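Local coordinates for protein Endonuclease/exonuclease/phosphatase (Beutenbergia cavernae DSM 12333, PDB 4RUW) that is of unknown function but joins a DNase I-like domain of the endonuclease/exonuclease/phosphatase family to an immunoglobulin-like domain and binds a zinc ion, at residues Thr278-Tyr283 with Asp315-Asp320; Ala81-Ala86 with His310-Asp315; Arg418-Leu423 with Ser433-Leu438. All coordinates share one frame; numbering follows the deposited sequence. Where two conformers were deposited one is given.

Interaction 1: residues Thr278-Tyr283 with Asp315-Asp320; sequences TMTASY and DRFASD
Thr-280 fits against the carbonyls of Arg-316, Ser-319 and Asp-320 where two loops of the DNase I-like fold meet. One leads from helix 266-270 to strand 296-300; the other, between strands 304-311 and 324-330, carries at its end the Ser-Asp-His sequence characteristic of this family. Two direct hydrogen bonds run from Thr-280 to successive carbonyls. Its N-H reaches Asp-320 O at 2.9 Å with an N-H...O angle of 160°, from well above the carbonyl plane. Its hydroxyl OG1 donates to Ser-319 O, 2.8 Å away, again from above the plane of its carbonyl. The side-chain torsion sets OG1 beside the backbone N (chi1 -58°), which lets one residue grip both carbonyls. Water 1 adds a bridge: it donates to Asp-320 O and accepts from Ala-281 N, the next residue of the 3-10 turn 280-282, so Asp-320 O receives both a backbone N-H and a water. The Ser-319 hydroxyl turns elsewhere, to Asn-62 O and His-321 N.

Carbon atoms pack around these bonds. The same torsion sets Thr-280 CG2 anti to the backbone N, where it lies 3.3 Å from Arg-316 O and makes an apolar contact with the Phe-317 ring, with CD1 3.8 Å away. That ring carries Arg-316 CG over the centre of one face, so Arg-316 and Phe-317 pack on each other beside the threonine. Met-279, present as selenomethionine, folds back through its bent chain until CE lies 3.5 Å from Asp-320 O.

At the margin Arg-316 and Tyr-283 make only a van der Waals contact. The Arg-316 guanidinium stands nearly perpendicular to the Tyr-283 ring, the planes 82° apart, and its NH1 comes to 4.0 Å from Tyr-283 CD2.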
loop_
_atom_site.group_PDB
_atom_site.type_symbol
_atom_site.label_atom_id
_atom_site.label_comp_id
_atom_site.label_asym_id
_atom_site.label_seq_id
_atom_site.Cartn_x
_atom_site.Cartn_y
_atom_site.Cartn_z
ATOM N N THR A 278 11.693 0.550 0.300
ATOM C CA THR A 278 11.374 0.732 -1.109
ATOM C C THR A 278 12.105 1.914 -1.720
ATOM O O THR A 278 11.919 2.218 -2.890
ATOM C CB THR A 278 9.854 0.805 -1.341
ATOM O OG1 THR A 278 9.308 1.916 -0.615
ATOM C CG2 THR A 278 9.195 -0.489 -0.881
HETATM N N MSE A 279 12.923 2.585 -0.914
HETATM C CA MSE A 279 13.892 3.527 -1.443
HETATM C C MSE A 279 15.122 2.720 -1.825
HETATM O O MSE A 279 15.706 2.052 -0.980
HETATM C CB MSE A 279 14.271 4.560 -0.392
HETATM C CG MSE A 279 13.124 5.441 0.062
HETATM SE SE MSE A 279 12.256 6.325 -1.439
HETATM C CE MSE A 279 13.796 7.252 -2.190
ATOM N N THR A 280 15.503 2.774 -3.097
ATOM C CA THR A 280 16.611 1.973 -3.602
ATOM C C THR A 280 17.868 2.124 -2.758
ATOM O O THR A 280 18.510 1.136 -2.400
ATOM C CB THR A 280 16.908 2.350 -5.052
ATOM O OG1 THR A 280 15.717 2.144 -5.814
ATOM C CG2 THR A 280 18.044 1.507 -5.624
ATOM N N ALA A 281 18.179 3.361 -2.395
ATOM C CA ALA A 281 19.386 3.646 -1.635
ATOM C C ALA A 281 19.363 3.070 -0.218
ATOM O O ALA A 281 20.412 2.927 0.408
ATOM C CB ALA A 281 19.631 5.143 -1.598
ATOM N N SER A 282 18.178 2.735 0.289
ATOM C CA SER A 282 18.069 2.169 1.631
ATOM C C SER A 282 18.218 0.652 1.655
ATOM O O SER A 282 18.462 0.065 2.709
ATOM C CB SER A 282 16.738 2.555 2.271
ATOM O OG SER A 282 16.716 3.926 2.610
ATOM N N TYR A 283 18.060 0.006 0.506
ATOM C CA TYR A 283 18.075 -1.445 0.476
ATOM C C TYR A 283 19.449 -1.970 0.864
ATOM O O TYR A 283 20.462 -1.503 0.358
ATOM C CB TYR A 283 17.664 -1.981 -0.900
ATOM C CG TYR A 283 17.382 -3.465 -0.843
ATOM C CD1 TYR A 283 16.163 -3.938 -0.361
ATOM C CD2 TYR A 283 18.344 -4.392 -1.215
ATOM C CE1 TYR A 283 15.903 -5.289 -0.271
ATOM C CE2 TYR A 283 18.094 -5.751 -1.127
ATOM C CZ TYR A 283 16.867 -6.189 -0.661
ATOM O OH TYR A 283 16.611 -7.535 -0.564
ATOM N N ASP A 315 16.832 -5.159 -11.670
ATOM C CA ASP A 315 17.684 -4.050 -12.091
ATOM C C ASP A 315 17.426 -2.942 -11.090
ATOM O O ASP A 315 16.710 -1.975 -11.372
ATOM C CB ASP A 315 17.289 -3.594 -13.497
ATOM C CG ASP A 315 18.332 -2.710 -14.158
ATOM O OD1 ASP A 315 19.370 -2.392 -13.539
ATOM O OD2 ASP A 315 18.101 -2.346 -15.326
ATOM N N ARG A 316 17.972 -3.108 -9.889
ATOM C CA ARG A 316 17.582 -2.264 -8.769
ATOM C C ARG A 316 17.867 -0.778 -8.990
ATOM O O ARG A 316 17.159 0.070 -8.453
ATOM C CB ARG A 316 18.213 -2.753 -7.463
ATOM C CG ARG A 316 19.689 -2.437 -7.319
ATOM C CD ARG A 316 20.306 -3.194 -6.149
ATOM N NE ARG A 316 20.326 -4.630 -6.417
ATOM C CZ ARG A 316 20.600 -5.560 -5.509
ATOM N NH1 ARG A 316 20.861 -5.211 -4.257
ATOM N NH2 ARG A 316 20.601 -6.840 -5.850
ATOM N N PHE A 317 18.881 -0.459 -9.792
ATOM C CA PHE A 317 19.245 0.940 -9.999
ATOM C C PHE A 317 18.504 1.609 -11.149
ATOM O O PHE A 317 18.839 2.722 -11.536
ATOM C CB PHE A 317 20.764 1.108 -10.104
ATOM C CG PHE A 317 21.480 0.710 -8.847
ATOM C CD1 PHE A 317 21.235 1.392 -7.664
ATOM C CD2 PHE A 317 22.369 -0.350 -8.829
ATOM C CE1 PHE A 317 21.866 1.032 -6.494
ATOM C CE2 PHE A 317 23.006 -0.714 -7.655
ATOM C CZ PHE A 317 22.747 -0.023 -6.488
ATOM N N ALA A 318 17.472 0.945 -11.665
ATOM C CA ALA A 318 16.666 1.518 -12.737
ATOM C C ALA A 318 15.822 2.713 -12.269
ATOM O O ALA A 318 15.431 3.555 -13.084
ATOM C CB ALA A 318 15.775 0.461 -13.352
ATOM N N SER A 319 15.540 2.772 -10.967
ATOM C CA SER A 319 14.780 3.874 -10.378
ATOM C C SER A 319 15.289 4.131 -8.968
ATOM O O SER A 319 15.980 3.290 -8.395
ATOM C CB SER A 319 13.285 3.541 -10.327
ATOM O OG SER A 319 12.586 4.540 -9.595
ATOM N N ASP A 320 14.958 5.288 -8.401
ATOM C CA ASP A 320 15.308 5.541 -7.009
ATOM C C ASP A 320 14.340 4.899 -6.005
ATOM O O ASP A 320 14.563 4.982 -4.794
ATOM C CB ASP A 320 15.537 7.039 -6.732
ATOM C CG ASP A 320 14.286 7.881 -6.890
ATOM O OD1 ASP A 320 13.251 7.385 -7.376
ATOM O OD2 ASP A 320 14.357 9.069 -6.527
HETATM O O HOH W 1 16.885 5.720 -3.462
#

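Interaction 2: residues Ala81-Ala86 with His310-Asp315; sequences AAVIRA and HVSLVD
Val-83 holds CG1 anti to its backbone N (chi1 168°) and Ser-312 holds OG anti to its own (chi1 -174°), which brings the methyl and the hydroxyl oxygen to 3.4 Å. The same valine torsion leaves CG2 beside the backbone N, facing Val-314 and Asp-315. The arrangement is a helix-on-sheet contact of the DNase I-like alpha/beta fold: helix 77-87 lies against the six-stranded sheet, and here it meets the loop that leaves the edge strand 304-311. Val-83 also touches Met-59 and Trp-61 of strand 55-62, so its buried side chain meets both the sheet and the loop.

The polar groups of residues 310-315 look to helix 77-87 at both sides of this apolar patch. Ser-312 OG and His-310 NE2 are hydrogen-bonded to the two carboxylate oxygens of Glu-87, and Asp-315 OD2 forms a salt bridge with Arg-79. Arg-79, Val-83 and Glu-87 are spaced four residues apart and therefore fall along one face of the helix, Val-83 midway between the other two along the helix. Its contact with Ser-312 OG is a van der Waals approach, while the hydroxyl is hydrogen-bonded to Glu-87.

One turn along the helix from Val-83, Ala-86 offers its CB to both methyls of Val-314, with CG1 at 4.1 Å and CG2 at 4.2 Å. Val-83 and Asp-315 cross at about a right angle, and Val-83 CG2 rests against Asp-315 CB at 3.7 Å.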
loop_
_atom_site.group_PDB
_atom_site.type_symbol
_atom_site.label_atom_id
_atom_site.label_comp_id
_atom_site.label_asym_id
_atom_site.label_seq_id
_atom_site.Cartn_x
_atom_site.Cartn_y
_atom_site.Cartn_z
ATOM N N ALA A 81 10.684 -1.071 -18.553
ATOM C CA ALA A 81 9.877 -2.105 -19.175
ATOM C C ALA A 81 10.470 -3.495 -18.985
ATOM O O ALA A 81 9.743 -4.460 -18.801
ATOM C CB ALA A 81 9.683 -1.804 -20.646
ATOM N N ALA A 82 11.794 -3.599 -19.041
ATOM C CA ALA A 82 12.443 -4.903 -18.901
ATOM C C ALA A 82 12.203 -5.490 -17.508
ATOM O O ALA A 82 12.030 -6.696 -17.358
ATOM C CB ALA A 82 13.933 -4.810 -19.203
ATOM N N VAL A 83 12.179 -4.637 -16.488
ATOM C CA VAL A 83 11.889 -5.101 -15.136
ATOM C C VAL A 83 10.438 -5.580 -15.033
ATOM O O VAL A 83 10.167 -6.662 -14.505
ATOM C CB VAL A 83 12.167 -4.011 -14.085
ATOM C CG1 VAL A 83 11.590 -4.407 -12.731
ATOM C CG2 VAL A 83 13.666 -3.750 -13.978
ATOM N N ILE A 84 9.503 -4.781 -15.543
ATOM C CA ILE A 84 8.103 -5.190 -15.555
ATOM C C ILE A 84 7.923 -6.523 -16.290
ATOM O O ILE A 84 7.251 -7.420 -15.797
ATOM C CB ILE A 84 7.196 -4.093 -16.147
ATOM C CG1 ILE A 84 7.276 -2.819 -15.294
ATOM C CG2 ILE A 84 5.765 -4.597 -16.280
ATOM C CD1 ILE A 84 6.656 -1.589 -15.937
ATOM N N ARG A 85 8.548 -6.653 -17.457
ATOM C CA ARG A 85 8.462 -7.874 -18.250
ATOM C C ARG A 85 8.953 -9.087 -17.463
ATOM O O ARG A 85 8.329 -10.148 -17.487
ATOM C CB ARG A 85 9.302 -7.693 -19.520
ATOM C CG ARG A 85 9.210 -8.798 -20.546
ATOM C CD ARG A 85 10.056 -8.450 -21.792
ATOM N NE ARG A 85 9.644 -7.182 -22.405
ATOM C CZ ARG A 85 10.404 -6.092 -22.485
ATOM N NH1 ARG A 85 11.646 -6.094 -22.015
ATOM N NH2 ARG A 85 9.921 -4.988 -23.044
ATOM N N ALA A 86 10.065 -8.925 -16.757
ATOM C CA ALA A 86 10.652 -10.018 -15.991
ATOM C C ALA A 86 9.772 -10.419 -14.812
ATOM O O ALA A 86 9.655 -11.597 -14.495
ATOM C CB ALA A 86 12.038 -9.638 -15.509
ATOM N N HIS A 310 7.941 -9.781 -3.032
ATOM C CA HIS A 310 9.352 -9.417 -3.023
ATOM C C HIS A 310 9.526 -8.020 -3.583
ATOM O O HIS A 310 8.685 -7.545 -4.348
ATOM C CB HIS A 310 10.199 -10.422 -3.822
ATOM C CG HIS A 310 9.790 -10.557 -5.260
ATOM N ND1 HIS A 310 8.779 -11.398 -5.664
ATOM C CD2 HIS A 310 10.268 -9.968 -6.382
ATOM C CE1 HIS A 310 8.652 -11.330 -6.982
ATOM N NE2 HIS A 310 9.538 -10.462 -7.439
ATOM N N VAL A 311 10.616 -7.363 -3.208
ATOM C CA VAL A 311 11.011 -6.157 -3.906
ATOM C C VAL A 311 11.778 -6.575 -5.156
ATOM O O VAL A 311 12.472 -7.595 -5.172
ATOM C CB VAL A 311 11.843 -5.178 -3.033
ATOM C CG1 VAL A 311 10.956 -4.543 -1.959
ATOM C CG2 VAL A 311 13.068 -5.861 -2.433
ATOM N N SER A 312 11.630 -5.812 -6.226
ATOM C CA SER A 312 12.282 -6.189 -7.466
ATOM C C SER A 312 13.748 -5.808 -7.450
ATOM O O SER A 312 14.096 -4.635 -7.278
ATOM C CB SER A 312 11.600 -5.544 -8.662
ATOM O OG SER A 312 12.166 -6.043 -9.856
ATOM N N LEU A 313 14.604 -6.810 -7.639
ATOM C CA LEU A 313 16.044 -6.603 -7.705
ATOM C C LEU A 313 16.598 -7.055 -9.063
ATOM O O LEU A 313 17.801 -7.265 -9.215
ATOM C CB LEU A 313 16.752 -7.320 -6.552
ATOM C CG LEU A 313 16.306 -6.896 -5.147
ATOM C CD1 LEU A 313 16.995 -7.746 -4.091
ATOM C CD2 LEU A 313 16.591 -5.428 -4.896
ATOM N N VAL A 314 15.716 -7.181 -10.050
ATOM C CA VAL A 314 16.125 -7.475 -11.426
ATOM C C VAL A 314 17.124 -6.424 -11.938
ATOM O O VAL A 314 18.140 -6.755 -12.557
ATOM C CB VAL A 314 14.881 -7.552 -12.362
ATOM C CG1 VAL A 314 15.293 -7.778 -13.803
ATOM C CG2 VAL A 314 13.938 -8.654 -11.901
ATOM N N ASP A 315 16.832 -5.159 -11.670
ATOM C CA ASP A 315 17.684 -4.050 -12.091
ATOM C C ASP A 315 17.426 -2.942 -11.090
ATOM O O ASP A 315 16.710 -1.975 -11.372
ATOM C CB ASP A 315 17.289 -3.594 -13.497
ATOM C CG ASP A 315 18.332 -2.710 -14.158
ATOM O OD1 ASP A 315 19.370 -2.392 -13.539
ATOM O OD2 ASP A 315 18.101 -2.346 -15.326
#

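Interaction 3: residues Arg418-Leu423 with Ser433-Leu438; sequences RLEACL and SRTETL
Arg-418 reaches over the neighbouring strand from its first side-chain atom onward. Arg-418 CB lies 3.4 Å from Glu-436 O and touches the CG2 methyl of Thr-435. Arg-418 CG, turned to the crowded position between the backbone N and the carbonyl carbon (chi1 58°), keeps 3.8 Å from Thr-435 CG2, and CD still grazes that methyl. Thr-435 has two conformers, and these contacts hold for the one described, so they are less certain. Bends at chi2 and chi3 then carry the chain past Thr-437, which runs beside it and points the same way. NE is at the limit of contact with Thr-437 CG2, whereas Arg-418 CZ is 3.7 Å from it: the methyl sits over the centre of one guanidinium face, with NH1 and NH2 almost equally near. NH2 is hydrogen-bonded to Gly-416 O.

Segments 418-423 and 433-437 run 165° apart, antiparallel, within the hairpin of strands 418-424 and 430-437 of the Ig-like domain, with 430-437 at one edge of its four-stranded sheet. Leu-419 pairs with Glu-436 and Ala-421 with Arg-434 as hydrogen-bonded pairs. Leu-419 N meets Glu-436 O at 2.9 Å and Ala-421 N meets Arg-434 O at 2.8 Å, each answered by the reverse bond. Leu-419 and Ala-421 point to the face that packs on Val-340 of strand 334-342, in the domain's other sheet. At the end of the hairpin Leu-438 CD2 comes to 4.1 Å from Leu-419 CB.

On the face that bears Arg-418, Glu-420 extends across the hairpin to Ser-433. Ser-433 OG donates to Glu-420 OE2 at 2.6 Å, arriving on the anti side of the carboxylate and 22° out of its plane. The other oxygen, OE1, forms a salt bridge with Arg-384 and accepts a weak bond from water 2.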
loop_
_atom_site.group_PDB
_atom_site.type_symbol
_atom_site.label_atom_id
_atom_site.label_comp_id
_atom_site.label_asym_id
_atom_site.label_seq_id
_atom_site.Cartn_x
_atom_site.Cartn_y
_atom_site.Cartn_z
ATOM N N ARG A 418 -17.287 -12.174 20.277
ATOM C CA ARG A 418 -16.679 -10.854 20.270
ATOM C C ARG A 418 -15.181 -10.965 20.040
ATOM O O ARG A 418 -14.574 -12.010 20.295
ATOM C CB ARG A 418 -16.972 -10.114 21.574
ATOM C CG ARG A 418 -16.485 -10.845 22.802
ATOM C CD ARG A 418 -17.463 -10.686 23.943
ATOM N NE ARG A 418 -18.786 -11.199 23.604
ATOM C CZ ARG A 418 -19.920 -10.671 24.053
ATOM N NH1 ARG A 418 -19.888 -9.610 24.848
ATOM N NH2 ARG A 418 -21.085 -11.197 23.703
ATOM N N LEU A 419 -14.598 -9.880 19.548
ATOM C CA LEU A 419 -13.173 -9.819 19.293
ATOM C C LEU A 419 -12.569 -8.757 20.198
ATOM O O LEU A 419 -13.068 -7.629 20.257
ATOM C CB LEU A 419 -12.913 -9.469 17.827
ATOM C CG LEU A 419 -11.448 -9.319 17.415
ATOM C CD1 LEU A 419 -10.703 -10.624 17.636
ATOM C CD2 LEU A 419 -11.317 -8.874 15.963
ATOM N N GLU A 420 -11.519 -9.139 20.917
ATOM C CA GLU A 420 -10.790 -8.249 21.805
ATOM C C GLU A 420 -9.392 -8.019 21.244
ATOM O O GLU A 420 -8.759 -8.950 20.750
ATOM C CB GLU A 420 -10.707 -8.858 23.215
ATOM C CG GLU A 420 -9.956 -8.000 24.235
ATOM C CD GLU A 420 -10.000 -8.567 25.647
ATOM O OE1 GLU A 420 -10.453 -9.718 25.827
ATOM O OE2 GLU A 420 -9.581 -7.857 26.583
ATOM N N ALA A 421 -8.921 -6.777 21.302
ATOM C CA ALA A 421 -7.532 -6.475 20.982
ATOM C C ALA A 421 -6.935 -5.714 22.153
ATOM O O ALA A 421 -7.503 -4.722 22.616
ATOM C CB ALA A 421 -7.431 -5.648 19.712
ATOM N N CYS A 422 -5.781 -6.181 22.620
ATOM C CA CYS A 422 -5.116 -5.594 23.772
ATOM C C CYS A 422 -3.684 -5.193 23.467
ATOM O O CYS A 422 -3.030 -5.774 22.602
ATOM C CB CYS A 422 -5.072 -6.588 24.929
ATOM S SG CYS A 422 -6.662 -7.060 25.582
ATOM N N LEU A 423 -3.199 -4.200 24.202
ATOM C CA LEU A 423 -1.779 -3.937 24.270
ATOM C C LEU A 423 -1.327 -4.510 25.608
ATOM O O LEU A 423 -1.861 -4.147 26.660
ATOM C CB LEU A 423 -1.494 -2.440 24.207
ATOM C CG LEU A 423 -0.004 -2.089 24.218
ATOM C CD1 LEU A 423 0.710 -2.627 22.977
ATOM C CD2 LEU A 423 0.195 -0.585 24.350
ATOM N N SER A 433 -7.319 -2.381 26.466
ATOM C CA SER A 433 -8.169 -3.419 25.909
ATOM C C SER A 433 -9.364 -2.788 25.211
ATOM O O SER A 433 -9.937 -1.811 25.699
ATOM C CB SER A 433 -8.653 -4.360 27.012
ATOM O OG SER A 433 -9.587 -5.303 26.514
ATOM N N ARG A 434 -9.736 -3.357 24.073
ATOM C CA ARG A 434 -10.892 -2.916 23.308
ATOM C C ARG A 434 -11.612 -4.167 22.819
ATOM O O ARG A 434 -10.962 -5.082 22.295
ATOM C CB ARG A 434 -10.403 -2.061 22.134
ATOM C CG ARG A 434 -11.453 -1.543 21.218
ATOM C CD ARG A 434 -10.861 -0.575 20.208
ATOM N NE ARG A 434 -10.538 0.720 20.808
ATOM C CZ ARG A 434 -9.317 1.122 21.158
ATOM N NH1 ARG A 434 -8.258 0.338 20.970
ATOM N NH2 ARG A 434 -9.150 2.325 21.696
ATOM N N THR A 435 -12.928 -4.206 22.977
ATOM C CA THR A 435 -13.708 -5.362 22.569
ATOM C C THR A 435 -14.924 -4.923 21.760
ATOM O O THR A 435 -15.555 -3.905 22.077
ATOM C CB THR A 435 -14.186 -6.181 23.799
ATOM O OG1 THR A 435 -13.064 -6.488 24.632
ATOM C CG2 THR A 435 -14.866 -7.476 23.360
ATOM N N GLU A 436 -15.238 -5.679 20.707
ATOM C CA GLU A 436 -16.406 -5.403 19.880
ATOM C C GLU A 436 -17.116 -6.720 19.570
ATOM O O GLU A 436 -16.473 -7.698 19.168
ATOM C CB GLU A 436 -15.986 -4.725 18.570
ATOM C CG GLU A 436 -15.304 -3.369 18.758
ATOM C CD GLU A 436 -14.754 -2.785 17.470
ATOM O OE1 GLU A 436 -15.288 -3.115 16.388
ATOM O OE2 GLU A 436 -13.770 -2.007 17.548
ATOM N N THR A 437 -18.432 -6.763 19.761
ATOM C CA THR A 437 -19.196 -7.937 19.347
ATOM C C THR A 437 -19.240 -8.019 17.827
ATOM O O THR A 437 -19.073 -7.016 17.138
ATOM C CB THR A 437 -20.635 -7.922 19.893
ATOM O OG1 THR A 437 -21.225 -6.638 19.656
ATOM C CG2 THR A 437 -20.644 -8.215 21.382
ATOM N N LEU A 438 -19.455 -9.226 17.315
ATOM C CA LEU A 438 -19.506 -9.450 15.877
ATOM C C LEU A 438 -20.950 -9.565 15.393
ATOM O O LEU A 438 -21.898 -9.301 16.137
ATOM C CB LEU A 438 -18.772 -10.746 15.521
ATOM C CG LEU A 438 -17.425 -10.995 16.190
ATOM C CD1 LEU A 438 -16.925 -12.395 15.873
ATOM C CD2 LEU A 438 -16.406 -9.956 15.757
HETATM O O HOH W 2 -13.281 -9.269 26.026
#

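Overall arrangement
Interactions 1 and 2 are neighbours in the DNase I-like domain, their centres 11 Å apart, and their segments share Asp-315, which makes its contact in interaction 2. The chain after strand 304-311 first packs on helix 77-87 and then meets loop 278-283; Tyr-283 also touches Val-311 and Leu-313, linking the two contacts directly. Their segments alternate along the chain, in the order 81-86, 278-283, 310-315, 315-320, so early and late parts of the domain are brought together. Interaction 3 follows in sequence, in the Ig-like domain on the opposite side of the chain's centre, about 40 Å from either between centres. It belongs to a separate four-stranded sheet and touches neither of the others.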